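Local coordinates for transglutaminase-like enzymes, putative cysteine protease (Cytophaga hutchinsonii, PDB 3ISR), which is probably a cysteine protease or related hydrolase of the transglutaminase-like superfamily, at residues B[33-38]-B[45-50]; B[134-139]-B[150-155]; B[182-187]-B[230-235]. All coordinates share one frame; numbering follows the deposited sequence.

Interaction 1 of 3, residues B[33-38]-B[45-50]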
loop_
_atom_site.group_PDB
_atom_site.type_symbol
_atom_site.label_atom_id
_atom_site.label_comp_id
_atom_site.label_asym_id
_atom_site.label_seq_id
_atom_site.Cartn_x
_atom_site.Cartn_y
_atom_site.Cartn_z
ATOM N N ASN B 33 16.212 -22.789 -8.716
ATOM C CA ASN B 33 15.278 -23.881 -8.516
ATOM C C ASN B 33 14.729 -24.348 -9.846
ATOM O O ASN B 33 13.666 -23.868 -10.279
ATOM C CB ASN B 33 14.141 -23.453 -7.594
ATOM C CG ASN B 33 13.271 -24.608 -7.182
ATOM O OD1 ASN B 33 13.724 -25.771 -7.101
ATOM N ND2 ASN B 33 12.015 -24.308 -6.920
ATOM N N VAL B 34 15.472 -25.257 -10.498
ATOM C CA VAL B 34 15.124 -25.739 -11.840
ATOM C C VAL B 34 14.950 -27.260 -11.958
ATOM O O VAL B 34 14.305 -27.731 -12.898
ATOM C CB VAL B 34 16.123 -25.220 -12.950
ATOM C CG1 VAL B 34 16.209 -23.691 -12.934
ATOM C CG2 VAL B 34 17.505 -25.840 -12.787
ATOM N N HIS B 35 15.534 -28.020 -11.026
ATOM C CA HIS B 35 15.416 -29.480 -10.990
ATOM C C HIS B 35 13.991 -29.974 -10.749
ATOM O O HIS B 35 13.255 -29.403 -9.924
ATOM C CB HIS B 35 16.269 -30.027 -9.858
ATOM C CG HIS B 35 17.729 -30.038 -10.160
ATOM N ND1 HIS B 35 18.492 -28.890 -10.160
ATOM C CD2 HIS B 35 18.564 -31.052 -10.488
ATOM C CE1 HIS B 35 19.739 -29.199 -10.476
ATOM N NE2 HIS B 35 19.807 -30.504 -10.680
ATOM N N ALA B 36 13.621 -31.065 -11.415
ATOM C CA ALA B 36 12.356 -31.724 -11.113
ATOM C C ALA B 36 12.445 -32.329 -9.723
ATOM O O ALA B 36 13.523 -32.746 -9.295
ATOM C CB ALA B 36 12.033 -32.804 -12.148
ATOM N N LEU B 37 11.332 -32.331 -8.993
ATOM C CA LEU B 37 11.318 -32.911 -7.659
ATOM C C LEU B 37 11.227 -34.433 -7.767
ATOM O O LEU B 37 10.660 -34.951 -8.728
ATOM C CB LEU B 37 10.113 -32.382 -6.864
ATOM C CG LEU B 37 10.170 -32.473 -5.334
ATOM C CD1 LEU B 37 11.318 -31.665 -4.714
ATOM C CD2 LEU B 37 8.838 -32.042 -4.721
ATOM N N ARG B 38 11.805 -35.125 -6.785
ATOM C CA ARG B 38 11.629 -36.566 -6.594
ATOM C C ARG B 38 10.619 -36.785 -5.487
ATOM O O ARG B 38 10.827 -36.330 -4.352
ATOM C CB ARG B 38 12.936 -37.211 -6.164
ATOM C CG ARG B 38 13.943 -37.344 -7.263
ATOM C CD ARG B 38 15.031 -38.309 -6.835
ATOM N NE ARG B 38 15.982 -38.541 -7.915
ATOM C CZ ARG B 38 17.049 -37.785 -8.140
ATOM N NH1 ARG B 38 17.305 -36.749 -7.354
ATOM N NH2 ARG B 38 17.865 -38.065 -9.153
ATOM N N LEU B 45 13.968 -40.448 -14.232
ATOM C CA LEU B 45 14.593 -41.597 -14.869
ATOM C C LEU B 45 16.009 -41.216 -15.271
ATOM O O LEU B 45 16.922 -42.026 -15.139
ATOM C CB LEU B 45 13.749 -42.070 -16.057
ATOM C CG LEU B 45 12.253 -42.197 -15.701
ATOM C CD1 LEU B 45 11.350 -42.331 -16.933
ATOM C CD2 LEU B 45 11.990 -43.335 -14.698
ATOM N N ASP B 46 16.187 -39.958 -15.694
ATOM C CA ASP B 46 17.484 -39.400 -16.074
ATOM C C ASP B 46 17.502 -37.856 -15.980
ATOM O O ASP B 46 16.523 -37.205 -16.343
ATOM C CB ASP B 46 17.800 -39.833 -17.505
ATOM C CG ASP B 46 19.194 -39.457 -17.941
ATOM O OD1 ASP B 46 20.171 -39.781 -17.224
ATOM O OD2 ASP B 46 19.315 -38.859 -19.028
ATOM N N GLU B 47 18.613 -37.284 -15.511
ATOM C CA GLU B 47 18.803 -35.828 -15.535
ATOM C C GLU B 47 20.262 -35.426 -15.760
ATOM O O GLU B 47 21.181 -36.160 -15.398
ATOM C CB GLU B 47 18.256 -35.165 -14.252
ATOM C CG GLU B 47 19.057 -35.464 -12.986
ATOM C CD GLU B 47 18.510 -34.775 -11.743
ATOM O OE1 GLU B 47 17.461 -34.100 -11.824
ATOM O OE2 GLU B 47 19.130 -34.917 -10.672
ATOM N N SER B 48 20.454 -34.242 -16.337
ATOM C CA SER B 48 21.786 -33.674 -16.562
ATOM C C SER B 48 21.798 -32.145 -16.335
ATOM O O SER B 48 20.901 -31.436 -16.806
ATOM C CB SER B 48 22.261 -34.022 -17.986
ATOM O OG SER B 48 23.398 -33.259 -18.354
ATOM N N LEU B 49 22.809 -31.657 -15.614
ATOM C CA LEU B 49 22.977 -30.231 -15.328
ATOM C C LEU B 49 24.353 -29.731 -15.786
ATOM O O LEU B 49 25.382 -30.197 -15.293
ATOM C CB LEU B 49 22.795 -29.961 -13.822
ATOM C CG LEU B 49 22.934 -28.518 -13.347
ATOM C CD1 LEU B 49 21.682 -27.719 -13.719
ATOM C CD2 LEU B 49 23.159 -28.496 -11.844
ATOM N N ILE B 50 24.367 -28.797 -16.741
ATOM C CA ILE B 50 25.616 -28.280 -17.320
ATOM C C ILE B 50 25.751 -26.778 -17.121
ATOM O O ILE B 50 24.876 -26.017 -17.532
ATOM C CB ILE B 50 25.712 -28.568 -18.854
ATOM C CG1 ILE B 50 25.500 -30.060 -19.168
ATOM C CG2 ILE B 50 27.035 -28.039 -19.438
ATOM C CD1 ILE B 50 26.400 -31.025 -18.381
#
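The imidazole of His35 meets Glu47 and Leu49 with its edge, near its own plane. Its CD2 lies 3.5 Å from Glu47 OE1, and the carboxylate stands steeply against the ring, the two planes 78° apart. At the next corner His35 CE1 packs against a methyl, 3.7 Å from Leu49 CD2. Glu47 and Leu49, two residues apart, point from the same side of strand 43-52, which lets them meet one ring together. That strand is paired antiparallel with strand 78-96, both within the N-terminal transglutaminase family region, and a classic beta bulge at Leu45 and Asp46, both opposite Thr87, precedes Glu47. The 33-38 loop leads into this strand and folds back over it.

The charged part of the contact is looser. Arg38 NH2 and Glu47 OE2 form a long salt bridge of 3.7 Å, with the guanidinium and carboxylate planes 72° apart. From a CG set between the backbone N and the carbonyl carbon (chi1 70°), the extended Glu47 chain carries its carboxylate up to the loop. Its strongest polar partner is Arg68, which forms a salt bridge with OE2, while the Tyr84 hydroxyl is hydrogen-bonded to OE1. An alanine in place of His35 would remove the ring that touches both strand side chains, and would probably open a gap beside the Leu49 methyls and leave the Glu47 carboxylate without the ring edge it rests against.

Interaction 2 of 3, residues B[134-139]-B[150-155]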
loop_
_atom_site.group_PDB
_atom_site.type_symbol
_atom_site.label_atom_id
_atom_site.label_comp_id
_atom_site.label_asym_id
_atom_site.label_seq_id
_atom_site.Cartn_x
_atom_site.Cartn_y
_atom_site.Cartn_z
ATOM N N LYS B 134 -17.333 -12.179 1.327
ATOM C CA LYS B 134 -18.341 -11.453 0.537
ATOM C C LYS B 134 -18.523 -12.099 -0.825
ATOM O O LYS B 134 -19.637 -12.313 -1.283
ATOM C CB LYS B 134 -17.874 -10.027 0.301
ATOM C CG LYS B 134 -18.852 -8.986 0.716
ATOM C CD LYS B 134 -18.407 -8.389 2.030
ATOM C CE LYS B 134 -19.598 -8.111 2.910
ATOM N NZ LYS B 134 -19.110 -7.702 4.253
ATOM N N GLU B 135 -17.398 -12.397 -1.468
ATOM C CA GLU B 135 -17.397 -12.878 -2.832
ATOM C C GLU B 135 -17.743 -14.364 -2.914
ATOM O O GLU B 135 -18.459 -14.764 -3.819
ATOM C CB GLU B 135 -16.036 -12.578 -3.488
ATOM C CG GLU B 135 -16.045 -12.596 -5.008
ATOM C CD GLU B 135 -17.127 -11.708 -5.616
ATOM O OE1 GLU B 135 -17.936 -12.235 -6.415
ATOM O OE2 GLU B 135 -17.169 -10.499 -5.294
ATOM N N PHE B 136 -17.260 -15.173 -1.966
ATOM C CA PHE B 136 -17.357 -16.638 -2.081
ATOM C C PHE B 136 -18.025 -17.345 -0.900
ATOM O O PHE B 136 -18.243 -18.554 -0.952
ATOM C CB PHE B 136 -15.968 -17.270 -2.307
ATOM C CG PHE B 136 -15.166 -16.613 -3.388
ATOM C CD1 PHE B 136 -15.441 -16.862 -4.730
ATOM C CD2 PHE B 136 -14.138 -15.740 -3.061
ATOM C CE1 PHE B 136 -14.710 -16.242 -5.729
ATOM C CE2 PHE B 136 -13.387 -15.120 -4.044
ATOM C CZ PHE B 136 -13.681 -15.364 -5.393
ATOM N N GLY B 137 -18.348 -16.605 0.155
ATOM C CA GLY B 137 -18.824 -17.202 1.403
ATOM C C GLY B 137 -20.047 -18.106 1.343
ATOM O O GLY B 137 -20.208 -18.985 2.190
ATOM N N LYS B 138 -20.905 -17.902 0.346
ATOM C CA LYS B 138 -22.173 -18.636 0.247
ATOM C C LYS B 138 -22.047 -20.050 -0.344
ATOM O O LYS B 138 -22.922 -20.886 -0.122
ATOM C CB LYS B 138 -23.217 -17.814 -0.518
ATOM N N ILE B 139 -20.963 -20.323 -1.072
ATOM C CA ILE B 139 -20.746 -21.645 -1.697
ATOM C C ILE B 139 -20.536 -22.738 -0.636
ATOM O O ILE B 139 -19.723 -22.573 0.288
ATOM C CB ILE B 139 -19.567 -21.625 -2.702
ATOM C CG1 ILE B 139 -19.713 -20.440 -3.653
ATOM C CG2 ILE B 139 -19.502 -22.939 -3.497
ATOM C CD1 ILE B 139 -18.441 -20.045 -4.321
ATOM N N THR B 150 -11.049 -19.970 -8.489
ATOM C CA THR B 150 -10.202 -20.157 -9.656
ATOM C C THR B 150 -10.883 -19.557 -10.875
ATOM O O THR B 150 -10.242 -18.874 -11.690
ATOM C CB THR B 150 -9.905 -21.669 -9.844
ATOM O OG1 THR B 150 -9.217 -22.147 -8.677
ATOM C CG2 THR B 150 -9.031 -21.907 -11.048
ATOM N N ASP B 151 -12.186 -19.796 -10.997
ATOM C CA ASP B 151 -12.941 -19.257 -12.120
ATOM C C ASP B 151 -13.090 -17.729 -12.007
ATOM O O ASP B 151 -12.961 -17.013 -13.011
ATOM C CB ASP B 151 -14.307 -19.952 -12.257
ATOM C CG ASP B 151 -14.189 -21.416 -12.729
ATOM O OD1 ASP B 151 -13.098 -21.824 -13.225
ATOM O OD2 ASP B 151 -15.196 -22.165 -12.604
ATOM N N TRP B 152 -13.342 -17.225 -10.799
ATOM C CA TRP B 152 -13.417 -15.774 -10.609
ATOM C C TRP B 152 -12.110 -15.099 -11.073
ATOM O O TRP B 152 -12.148 -14.119 -11.793
ATOM C CB TRP B 152 -13.739 -15.395 -9.153
ATOM C CG TRP B 152 -13.962 -13.919 -9.000
ATOM C CD1 TRP B 152 -15.146 -13.251 -9.097
ATOM C CD2 TRP B 152 -12.950 -12.919 -8.781
ATOM N NE1 TRP B 152 -14.940 -11.899 -8.929
ATOM C CE2 TRP B 152 -13.599 -11.669 -8.749
ATOM C CE3 TRP B 152 -11.558 -12.967 -8.611
ATOM C CZ2 TRP B 152 -12.905 -10.466 -8.533
ATOM C CZ3 TRP B 152 -10.862 -11.769 -8.407
ATOM C CH2 TRP B 152 -11.541 -10.536 -8.379
ATOM N N ILE B 153 -10.962 -15.648 -10.681
ATOM C CA ILE B 153 -9.674 -15.066 -11.064
ATOM C C ILE B 153 -9.518 -15.077 -12.588
ATOM O O ILE B 153 -9.127 -14.078 -13.188
ATOM C CB ILE B 153 -8.498 -15.796 -10.382
ATOM C CG1 ILE B 153 -8.578 -15.587 -8.863
ATOM C CG2 ILE B 153 -7.149 -15.299 -10.931
ATOM C CD1 ILE B 153 -7.644 -16.502 -8.045
ATOM N N TYR B 154 -9.836 -16.204 -13.211
ATOM C CA TYR B 154 -9.704 -16.286 -14.670
ATOM C C TYR B 154 -10.548 -15.212 -15.365
ATOM O O TYR B 154 -10.101 -14.568 -16.344
ATOM C CB TYR B 154 -10.084 -17.679 -15.199
ATOM C CG TYR B 154 -10.039 -17.690 -16.703
ATOM C CD1 TYR B 154 -8.818 -17.714 -17.384
ATOM C CD2 TYR B 154 -11.208 -17.602 -17.446
ATOM C CE1 TYR B 154 -8.763 -17.663 -18.766
ATOM C CE2 TYR B 154 -11.164 -17.565 -18.847
ATOM C CZ TYR B 154 -9.938 -17.596 -19.490
ATOM O OH TYR B 154 -9.884 -17.562 -20.864
ATOM N N ASN B 155 -11.765 -15.032 -14.852
ATOM C CA ASN B 155 -12.728 -14.117 -15.446
ATOM C C ASN B 155 -12.531 -12.642 -15.095
ATOM O O ASN B 155 -13.069 -11.773 -15.771
ATOM C CB ASN B 155 -14.157 -14.564 -15.103
ATOM C CG ASN B 155 -14.550 -15.854 -15.806
ATOM O OD1 ASN B 155 -15.111 -16.759 -15.194
ATOM N ND2 ASN B 155 -14.261 -15.938 -17.094
HETATM O O HOH W 1 -17.937 -10.872 -8.470
#
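Phe136 presents the edge of its ring to the face of the Trp152 indole in an offset edge-to-face pair. The planes stand at 90°, and the centroids of the phenyl and the five-membered ring are 5.6 Å apart. The rim of the phenyl also meets aliphatic carbon, with Phe136 CE1 3.7 Å from Trp152 CB. The indole reaches across because Trp152 CG is anti to the backbone N (chi1 -174°), which carries the ring out from helix 142-156 toward helix 129-136. The two helices are consecutive in the chain, within the transglutaminase-like domain, and the type I turn from Phe136 to Ile139 begins the link between them. Phe136 also packs on Ile149 and on Leu191 of helix 181-194.

Glu135 adds a second, partly polar layer. Its CG lies over one face of the indole, 4.1 Å above the plane and toward the rim, and over a face of the Phe136 ring as well; the bend at chi2 (52°) then brings the carboxylate to the indole nitrogen. The carboxylate is not hydrogen-bonded directly to the indole: Glu135 OE1 lies 3.9 Å from Trp152 NE1. A water fills the role instead, donating to Glu135 OE1 at 2.5 Å and accepting from Trp152 NE1 at 3.2 Å. The indole N-H and the carboxylate are thus coupled through a shared solvent molecule, beside an aromatic contact that needs no polar partner.

Interaction 3 of 3, residues B[182-187]-B[230-235]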
loop_
_atom_site.group_PDB
_atom_site.type_symbol
_atom_site.label_atom_id
_atom_site.label_comp_id
_atom_site.label_asym_id
_atom_site.label_seq_id
_atom_site.Cartn_x
_atom_site.Cartn_y
_atom_site.Cartn_z
ATOM N N ARG B 182 2.521 -16.396 -11.818
ATOM C CA ARG B 182 2.901 -16.225 -10.401
ATOM C C ARG B 182 1.838 -15.450 -9.602
ATOM O O ARG B 182 1.497 -15.792 -8.450
ATOM C CB ARG B 182 4.245 -15.500 -10.342
ATOM C CG ARG B 182 4.794 -15.128 -8.953
ATOM C CD ARG B 182 6.100 -14.347 -9.231
ATOM N NE ARG B 182 6.931 -14.053 -8.065
ATOM C CZ ARG B 182 6.721 -13.054 -7.192
ATOM N NH1 ARG B 182 5.643 -12.257 -7.289
ATOM N NH2 ARG B 182 7.591 -12.878 -6.196
ATOM N N ASP B 183 1.293 -14.425 -10.244
ATOM C CA ASP B 183 0.292 -13.575 -9.624
ATOM C C ASP B 183 -1.058 -14.270 -9.492
ATOM O O ASP B 183 -1.750 -14.083 -8.495
ATOM C CB ASP B 183 0.147 -12.289 -10.446
ATOM C CG ASP B 183 1.484 -11.596 -10.688
ATOM O OD1 ASP B 183 2.183 -11.243 -9.708
ATOM O OD2 ASP B 183 1.874 -11.443 -11.865
ATOM N N PHE B 184 -1.463 -15.025 -10.511
ATOM C CA PHE B 184 -2.712 -15.788 -10.455
ATOM C C PHE B 184 -2.635 -16.847 -9.355
ATOM O O PHE B 184 -3.609 -17.094 -8.639
ATOM C CB PHE B 184 -2.976 -16.494 -11.796
ATOM C CG PHE B 184 -3.554 -15.612 -12.879
ATOM C CD1 PHE B 184 -2.858 -14.498 -13.359
ATOM C CD2 PHE B 184 -4.753 -15.955 -13.490
ATOM C CE1 PHE B 184 -3.378 -13.708 -14.393
ATOM C CE2 PHE B 184 -5.286 -15.166 -14.545
ATOM C CZ PHE B 184 -4.599 -14.054 -14.996
ATOM N N ALA B 185 -1.475 -17.483 -9.212
ATOM C CA ALA B 185 -1.288 -18.495 -8.166
ATOM C C ALA B 185 -1.361 -17.844 -6.791
ATOM O O ALA B 185 -2.047 -18.342 -5.876
ATOM C CB ALA B 185 0.059 -19.180 -8.334
ATOM N N HIS B 186 -0.648 -16.736 -6.614
ATOM C CA HIS B 186 -0.626 -16.096 -5.290
ATOM C C HIS B 186 -2.023 -15.661 -4.906
ATOM O O HIS B 186 -2.411 -15.762 -3.749
ATOM C CB HIS B 186 0.284 -14.846 -5.285
ATOM C CG HIS B 186 1.756 -15.144 -5.261
ATOM N ND1 HIS B 186 2.297 -16.249 -4.641
ATOM C CD2 HIS B 186 2.803 -14.437 -5.741
ATOM C CE1 HIS B 186 3.617 -16.226 -4.761
ATOM N NE2 HIS B 186 3.948 -15.132 -5.421
ATOM N N LEU B 187 -2.792 -15.163 -5.881
ATOM C CA LEU B 187 -4.139 -14.711 -5.560
ATOM C C LEU B 187 -5.119 -15.846 -5.198
ATOM O O LEU B 187 -5.882 -15.728 -4.236
ATOM C CB LEU B 187 -4.698 -13.828 -6.684
ATOM C CG LEU B 187 -6.085 -13.239 -6.424
ATOM C CD1 LEU B 187 -6.057 -12.390 -5.106
ATOM C CD2 LEU B 187 -6.514 -12.382 -7.634
ATOM N N ASP B 230 -5.487 -24.025 -11.496
ATOM C CA ASP B 230 -4.698 -23.065 -12.264
ATOM C C ASP B 230 -5.635 -22.063 -12.891
ATOM O O ASP B 230 -6.245 -22.343 -13.915
ATOM C CB ASP B 230 -3.865 -23.786 -13.344
ATOM C CG ASP B 230 -3.098 -22.833 -14.242
ATOM O OD1 ASP B 230 -3.055 -21.616 -13.986
ATOM O OD2 ASP B 230 -2.534 -23.305 -15.255
ATOM N N ALA B 231 -5.738 -20.892 -12.273
ATOM C CA ALA B 231 -6.653 -19.862 -12.727
ATOM C C ALA B 231 -6.269 -19.224 -14.051
ATOM O O ALA B 231 -7.092 -18.509 -14.625
ATOM C CB ALA B 231 -6.849 -18.785 -11.647
ATOM N N THR B 232 -5.060 -19.476 -14.560
ATOM C CA THR B 232 -4.712 -18.941 -15.897
ATOM C C THR B 232 -5.411 -19.708 -17.010
ATOM O O THR B 232 -5.585 -19.186 -18.110
ATOM C CB THR B 232 -3.186 -18.963 -16.220
ATOM O OG1 THR B 232 -2.737 -20.319 -16.361
ATOM C CG2 THR B 232 -2.373 -18.228 -15.142
ATOM N N ARG B 233 -5.772 -20.955 -16.719
ATOM C CA ARG B 233 -6.282 -21.918 -17.706
ATOM C C ARG B 233 -5.358 -22.135 -18.907
ATOM O O ARG B 233 -5.826 -22.501 -19.984
ATOM C CB ARG B 233 -7.672 -21.516 -18.202
ATOM C CG ARG B 233 -8.732 -21.588 -17.138
ATOM C CD ARG B 233 -10.075 -21.198 -17.728
ATOM N NE ARG B 233 -11.102 -21.148 -16.697
ATOM C CZ ARG B 233 -12.360 -20.779 -16.905
ATOM N NH1 ARG B 233 -13.211 -20.760 -15.885
ATOM N NH2 ARG B 233 -12.768 -20.426 -18.124
ATOM N N LEU B 234 -4.058 -21.907 -18.739
ATOM C CA LEU B 234 -3.149 -22.014 -19.879
ATOM C C LEU B 234 -2.723 -23.438 -20.236
ATOM O O LEU B 234 -2.351 -23.686 -21.378
ATOM C CB LEU B 234 -1.902 -21.160 -19.666
ATOM C CG LEU B 234 -2.081 -19.650 -19.843
ATOM C CD1 LEU B 234 -0.908 -18.942 -19.226
ATOM C CD2 LEU B 234 -2.225 -19.260 -21.324
ATOM N N VAL B 235 -2.752 -24.354 -19.268
ATOM C CA VAL B 235 -2.161 -25.674 -19.474
ATOM C C VAL B 235 -3.067 -26.816 -19.033
ATOM O O VAL B 235 -3.823 -26.662 -18.072
ATOM C CB VAL B 235 -0.782 -25.797 -18.772
ATOM C CG1 VAL B 235 0.112 -24.612 -19.122
ATOM C CG2 VAL B 235 -0.922 -25.886 -17.256
#
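Phe184 of helix 181-194 lies against the type I turn Asp230 to Arg233, which follows strand 225-229 in the transglutaminase-like core and combines an Asx turn with an ST turn. One face of its ring receives the Thr232 methyl: CG2 stands 4.0 Å from the ring centroid, 27° off the normal, a CH-pi contact displaced toward the Phe184 CG side of the ring. The ring edge meets Ala231 instead. Ala231 CB lies in the ring plane, 4.0 Å from Phe184 CD2, and the Ala231 carbonyl O also comes to the edge, 3.6 Å from the same CD2. Two neighbouring turn residues therefore fit round adjacent sides of a single buried phenyl, with Ile153 of helix 142-156 packed on both Phe184 and Ala231.

The Thr232 rotamer serves both ends of this side chain. With OG1 between the backbone N and the carbonyl carbon (chi1 68°), the methyl is directed at the phenyl while the hydroxyl stays within the turn. Asp230 OD1 accepts twice, from Thr232 N at 3.0 Å and from Thr232 OG1 at 2.7 Å, both reaching it from one face of the carboxylate. Its other oxygen, OD2, is hydrogen-bonded to His215 NE2, consistent with the His-Asp pair of a papain-like catalytic triad. In the ST turn the Thr232 hydroxyl oxygen accepts in its own right, 3.1 Å from Leu234 N.

Overall arrangement
Interactions 2 and 3 belong to the transglutaminase-like domain and touch, their centres about 14 Å apart: helix 142-156 takes part in interaction 2 and packs on the turn of interaction 3, where Asp151 OD1 forms a 2.9 Å salt bridge with Arg233 NH1. Interaction 3 lies closest to the probable active site, since Asp230 bonds His215 and helix 181-194 would, as in relatives, carry the nucleophilic cysteine at its start. Interaction 1 belongs to the N-terminal domain, its nearest atoms about 12 Å from interaction 3. It lies across the centre of the chain from interaction 2, about 36 Å away between centres. At segments 134-139 and 150-155, a second subunit also comes within reach.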